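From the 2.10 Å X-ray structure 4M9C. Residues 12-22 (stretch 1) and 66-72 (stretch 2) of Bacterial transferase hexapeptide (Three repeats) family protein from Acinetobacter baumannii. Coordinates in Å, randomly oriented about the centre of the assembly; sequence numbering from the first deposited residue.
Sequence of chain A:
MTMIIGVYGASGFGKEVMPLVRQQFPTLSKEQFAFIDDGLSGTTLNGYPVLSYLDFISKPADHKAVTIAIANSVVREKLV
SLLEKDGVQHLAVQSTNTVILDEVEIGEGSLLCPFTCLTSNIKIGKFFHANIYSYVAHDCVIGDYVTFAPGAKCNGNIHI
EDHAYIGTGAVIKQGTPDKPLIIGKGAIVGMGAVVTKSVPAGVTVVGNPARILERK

Stretch 1 (12-22) GFGKEVMPLVR
Stretch 2 66-72: VTIAIAN

No direct hydrogen bond joins these two stretches; the polar link is a single water, which accepts from Phe13 N at 3.2 Å and, weakly, from Ala71 N at 3.4 Å. The remaining contact is van der Waals packing that buries 281 Å² summed over both sides.

Stretch 1 is a helix from Gly14, preceded by Gly12 (phi/psi 54/-125) and Phe13 (-83/3). Its i to i+4 bonds include Val17 N to Phe13 O and Val21 N to Val17 O, both 2.9 Å; Pro19, lacking an amide hydrogen, leaves a kink. Stretch 2 is extended through Ile68, then turns at Ala69 (-76/-19). The chains run in opposing order: Gly14 CA lies 5.1 Å from Ala69 CA, and Val21 CA 7.9 Å from Thr67 CA.

At the close end, Gly14 has no side chain and Ala69 offers a single methyl. Gly14 CA approaches Ala69 CB to 3.6 Å, and Val17 (chi1 170°, t) adds CG2 at 3.8 Å from the same methyl. Alternation along the strand points Thr67 toward the helix and Val66 and Ile68 away. With chi1 t, Thr67 presents CG2 to Val17 CG1 at 3.9 Å and to Val21 CG2 at 4.2 Å (Val21 chi1 72°, p). Phe13 (chi1 -63°, m; chi2 -59°) meets Ala71 at its ring edge, CE2 to CB 3.7 Å.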

ATOM      1  N   GLY A  12       2.083 -22.078   2.991  1.00 31.85           N
ATOM      2  CA  GLY A  12       1.356 -20.820   3.025  1.00 30.84           C
ATOM      3  C   GLY A  12       2.257 -19.683   3.486  1.00 26.55           C
ATOM      4  O   GLY A  12       3.329 -19.466   2.929  1.00 28.45           O
ATOM      5  N   PHE A  13       1.841 -18.973   4.527  1.00 25.40           N
ATOM      6  CA  PHE A  13       2.575 -17.789   4.947  1.00 26.12           C
ATOM      7  C   PHE A  13       3.788 -18.060   5.853  1.00 25.30           C
ATOM      8  O   PHE A  13       4.443 -17.125   6.304  1.00 25.04           O
ATOM      9  CB  PHE A  13       1.610 -16.775   5.567  1.00 23.55           C
ATOM     10  CG  PHE A  13       0.576 -16.271   4.591  1.00 30.11           C
ATOM     11  CD1 PHE A  13       0.968 -15.628   3.419  1.00 28.93           C
ATOM     12  CD2 PHE A  13      -0.780 -16.455   4.827  1.00 32.41           C
ATOM     13  CE1 PHE A  13       0.026 -15.166   2.503  1.00 30.07           C
ATOM     14  CE2 PHE A  13      -1.735 -15.997   3.912  1.00 30.53           C
ATOM     15  CZ  PHE A  13      -1.330 -15.352   2.753  1.00 29.35           C
ATOM     16  N   GLY A  14       4.092 -19.327   6.108  1.00 25.96           N
ATOM     17  CA  GLY A  14       5.197 -19.677   6.995  1.00 25.66           C
ATOM     18  C   GLY A  14       6.537 -19.068   6.620  1.00 25.22           C
ATOM     19  O   GLY A  14       7.264 -18.535   7.472  1.00 23.45           O
ATOM     20  N   LYS A  15       6.883 -19.140   5.340  1.00 24.18           N
ATOM     21  CA  LYS A  15       8.187 -18.654   4.910  1.00 26.11           C
ATOM     22  C   LYS A  15       8.263 -17.131   4.929  1.00 25.41           C
ATOM     23  O   LYS A  15       9.350 -16.567   4.961  1.00 24.54           O
ATOM     24  CB  LYS A  15       8.545 -19.222   3.535  1.00 28.38           C
ATOM     25  CG  LYS A  15       8.615 -20.755   3.535  1.00 27.49           C
ATOM     26  CD  LYS A  15       9.273 -21.281   2.268  1.00 32.29           C
ATOM     27  CE  LYS A  15       8.405 -21.023   1.046  1.00 29.84           C
ATOM     28  NZ  LYS A  15       7.111 -21.716   1.199  1.00 29.99           N
ATOM     29  N   GLU A  16       7.101 -16.479   4.905  1.00 24.43           N
ATOM     30  CA  GLU A  16       7.010 -15.031   5.078  1.00 22.47           C
ATOM     31  C   GLU A  16       7.183 -14.670   6.552  1.00 25.98           C
ATOM     32  O   GLU A  16       7.879 -13.707   6.905  1.00 24.92           O
ATOM     33  CB  GLU A  16       5.641 -14.513   4.584  1.00 22.42           C
ATOM     34  CG  GLU A  16       5.317 -13.093   5.057  1.00 26.14           C
ATOM     35  CD  GLU A  16       3.839 -12.720   4.894  1.00 29.38           C
ATOM     36  OE1 GLU A  16       2.945 -13.556   5.177  1.00 29.70           O
ATOM     37  OE2 GLU A  16       3.578 -11.574   4.481  1.00 26.94           O
ATOM     38  N   VAL A  17       6.563 -15.454   7.423  1.00 22.07           N
ATOM     39  CA  VAL A  17       6.539 -15.101   8.838  1.00 22.17           C
ATOM     40  C   VAL A  17       7.880 -15.351   9.522  1.00 25.58           C
ATOM     41  O   VAL A  17       8.282 -14.599  10.415  1.00 24.53           O
ATOM     42  CB  VAL A  17       5.413 -15.839   9.565  1.00 22.71           C
ATOM     43  CG1 VAL A  17       5.546 -15.674  11.081  1.00 23.72           C
ATOM     44  CG2 VAL A  17       4.045 -15.350   9.048  1.00 24.09           C
ATOM     45  N   MET A  18       8.593 -16.388   9.094  1.00 23.80           N
ATOM     46  CA  MET A  18       9.864 -16.710   9.748  1.00 26.66           C
ATOM     47  C   MET A  18      10.837 -15.504   9.815  1.00 22.87           C
ATOM     48  O   MET A  18      11.343 -15.190  10.883  1.00 26.56           O
ATOM     49  CB  MET A  18      10.531 -17.951   9.139  1.00 21.57           C
ATOM     50  CG  MET A  18      11.916 -18.268   9.717  1.00 23.21           C
ATOM     51  SD  MET A  18      11.834 -18.713  11.467  1.00 26.56           S
ATOM     52  CE  MET A  18      11.362 -20.447  11.389  1.00 27.22           C
ATOM     53  N   PRO A  19      11.111 -14.836   8.682  1.00 22.99           N
ATOM     54  CA  PRO A  19      12.058 -13.718   8.784  1.00 22.36           C
ATOM     55  C   PRO A  19      11.503 -12.547   9.603  1.00 27.54           C
ATOM     56  O   PRO A  19      12.273 -11.814  10.226  1.00 24.79           O
ATOM     57  CB  PRO A  19      12.294 -13.312   7.324  1.00 23.56           C
ATOM     58  CG  PRO A  19      11.175 -13.944   6.546  1.00 24.92           C
ATOM     59  CD  PRO A  19      10.812 -15.181   7.282  1.00 26.04           C
ATOM     60  N   LEU A  20      10.183 -12.385   9.624  1.00 20.95           N
ATOM     61  CA  LEU A  20       9.582 -11.354  10.465  1.00 23.76           C
ATOM     62  C   LEU A  20       9.854 -11.647  11.936  1.00 26.92           C
ATOM     63  O   LEU A  20      10.239 -10.755  12.695  1.00 24.68           O
ATOM     64  CB  LEU A  20       8.070 -11.266  10.218  1.00 23.85           C
ATOM     65  CG  LEU A  20       7.636 -10.892   8.795  1.00 22.98           C
ATOM     66  CD1 LEU A  20       6.109 -10.863   8.683  1.00 21.43           C
ATOM     67  CD2 LEU A  20       8.242  -9.538   8.393  1.00 20.67           C
ATOM     68  N   VAL A  21       9.644 -12.895  12.346  1.00 23.78           N
ATOM     69  CA  VAL A  21       9.865 -13.255  13.739  1.00 23.81           C
ATOM     70  C   VAL A  21      11.362 -13.245  14.094  1.00 25.84           C
ATOM     71  O   VAL A  21      11.723 -12.942  15.227  1.00 26.75           O
ATOM     72  CB  VAL A  21       9.170 -14.588  14.130  1.00 26.97           C
ATOM     73  CG1 VAL A  21       9.880 -15.786  13.510  1.00 26.06           C
ATOM     74  CG2 VAL A  21       9.108 -14.717  15.642  1.00 25.52           C
ATOM     75  N   ARG A  22      12.224 -13.548  13.123  1.00 24.32           N
ATOM     76  CA  ARG A  22      13.666 -13.397  13.316  1.00 24.74           C
ATOM     77  C   ARG A  22      13.999 -11.956  13.681  1.00 29.97           C
ATOM     78  O   ARG A  22      14.759 -11.708  14.629  1.00 24.43           O
ATOM     79  CB  ARG A  22      14.449 -13.787  12.058  1.00 24.14           C
ATOM     80  CG  ARG A  22      14.487 -15.289  11.738  1.00 25.98           C
ATOM     81  CD  ARG A  22      15.222 -16.118  12.808  1.00 23.58           C
ATOM     82  NE  ARG A  22      16.513 -15.543  13.186  1.00 27.88           N
ATOM     83  CZ  ARG A  22      17.648 -15.718  12.512  1.00 31.04           C
ATOM     84  NH1 ARG A  22      17.668 -16.451  11.403  1.00 23.87           N
ATOM     85  NH2 ARG A  22      18.772 -15.153  12.945  1.00 31.68           N
ATOM     86  N   VAL A  66       5.575 -19.597  20.267  1.00 29.73           N
ATOM     87  CA  VAL A  66       5.177 -19.881  18.900  1.00 29.37           C
ATOM     88  C   VAL A  66       4.409 -18.715  18.276  1.00 25.60           C
ATOM     89  O   VAL A  66       3.607 -18.062  18.938  1.00 25.26           O
ATOM     90  CB  VAL A  66       4.319 -21.163  18.845  1.00 30.16           C
ATOM     91  CG1 VAL A  66       3.529 -21.248  17.533  1.00 29.32           C
ATOM     92  CG2 VAL A  66       5.196 -22.401  19.045  1.00 30.41           C
ATOM     93  N   THR A  67       4.680 -18.455  17.003  1.00 26.43           N
ATOM     94  CA  THR A  67       3.790 -17.637  16.192  1.00 26.28           C
ATOM     95  C   THR A  67       3.147 -18.559  15.161  1.00 26.95           C
ATOM     96  O   THR A  67       3.826 -19.346  14.494  1.00 27.10           O
ATOM     97  CB  THR A  67       4.525 -16.450  15.499  1.00 23.09           C
ATOM     98  OG1 THR A  67       3.630 -15.797  14.589  1.00 27.42           O
ATOM     99  CG2 THR A  67       5.726 -16.953  14.713  1.00 22.56           C
ATOM    100  N   ILE A  68       1.826 -18.486  15.054  1.00 28.12           N
ATOM    101  CA  ILE A  68       1.093 -19.336  14.130  1.00 24.26           C
ATOM    102  C   ILE A  68       0.953 -18.593  12.804  1.00 28.21           C
ATOM    103  O   ILE A  68       0.233 -17.605  12.716  1.00 26.72           O
ATOM    104  CB  ILE A  68      -0.297 -19.662  14.697  1.00 29.37           C
ATOM    105  CG1 ILE A  68      -0.158 -20.454  16.011  1.00 30.76           C
ATOM    106  CG2 ILE A  68      -1.148 -20.414  13.655  1.00 30.67           C
ATOM    107  CD1 ILE A  68      -1.438 -20.494  16.857  1.00 30.03           C
ATOM    108  N   ALA A  69       1.651 -19.068  11.778  1.00 27.08           N
ATOM    109  CA  ALA A  69       1.633 -18.427  10.470  1.00 26.08           C
ATOM    110  C   ALA A  69       0.336 -18.712   9.705  1.00 30.19           C
ATOM    111  O   ALA A  69      -0.015 -18.004   8.760  1.00 31.13           O
ATOM    112  CB  ALA A  69       2.834 -18.899   9.655  1.00 26.40           C
ATOM    113  N   ILE A  70      -0.373 -19.753  10.121  1.00 28.36           N
ATOM    114  CA  ILE A  70      -1.536 -20.246   9.377  1.00 27.30           C
ATOM    115  C   ILE A  70      -2.704 -19.267   9.318  1.00 27.22           C
ATOM    116  O   ILE A  70      -3.227 -18.840  10.354  1.00 27.24           O
ATOM    117  CB  ILE A  70      -1.970 -21.607   9.942  1.00 29.54           C
ATOM    118  CG1 ILE A  70      -0.854 -22.629   9.674  1.00 29.07           C
ATOM    119  CG2 ILE A  70      -3.320 -22.047   9.347  1.00 29.57           C
ATOM    120  CD1 ILE A  70      -0.938 -23.898  10.512  1.00 33.65           C
ATOM    121  N   ALA A  71      -3.097 -18.898   8.097  1.00 25.09           N
ATOM    122  CA  ALA A  71      -4.159 -17.915   7.890  1.00 27.18           C
ATOM    123  C   ALA A  71      -5.546 -18.505   8.152  1.00 28.97           C
ATOM    124  O   ALA A  71      -6.447 -17.809   8.624  1.00 25.93           O
ATOM    125  CB  ALA A  71      -4.086 -17.333   6.468  1.00 28.83           C
ATOM    126  N   ASN A  72      -5.710 -19.785   7.823  1.00 28.39           N
ATOM    127  CA  ASN A  72      -6.963 -20.510   8.082  1.00 29.41           C
ATOM    128  C   ASN A  72      -7.350 -20.385   9.548  1.00 27.13           C
ATOM    129  O   ASN A  72      -6.711 -20.984  10.412  1.00 26.50           O
ATOM    130  CB  ASN A  72      -6.781 -21.991   7.733  1.00 25.73           C
ATOM    131  CG  ASN A  72      -8.080 -22.802   7.861  1.00 31.46           C
ATOM    132  OD1 ASN A  72      -8.892 -22.586   8.762  1.00 29.16           O
ATOM    133  ND2 ASN A  72      -8.263 -23.743   6.956  1.00 27.68           N
TER
HETATM  134  O   HOH W   1      -1.011 -20.010   5.655  1.00 18.70           O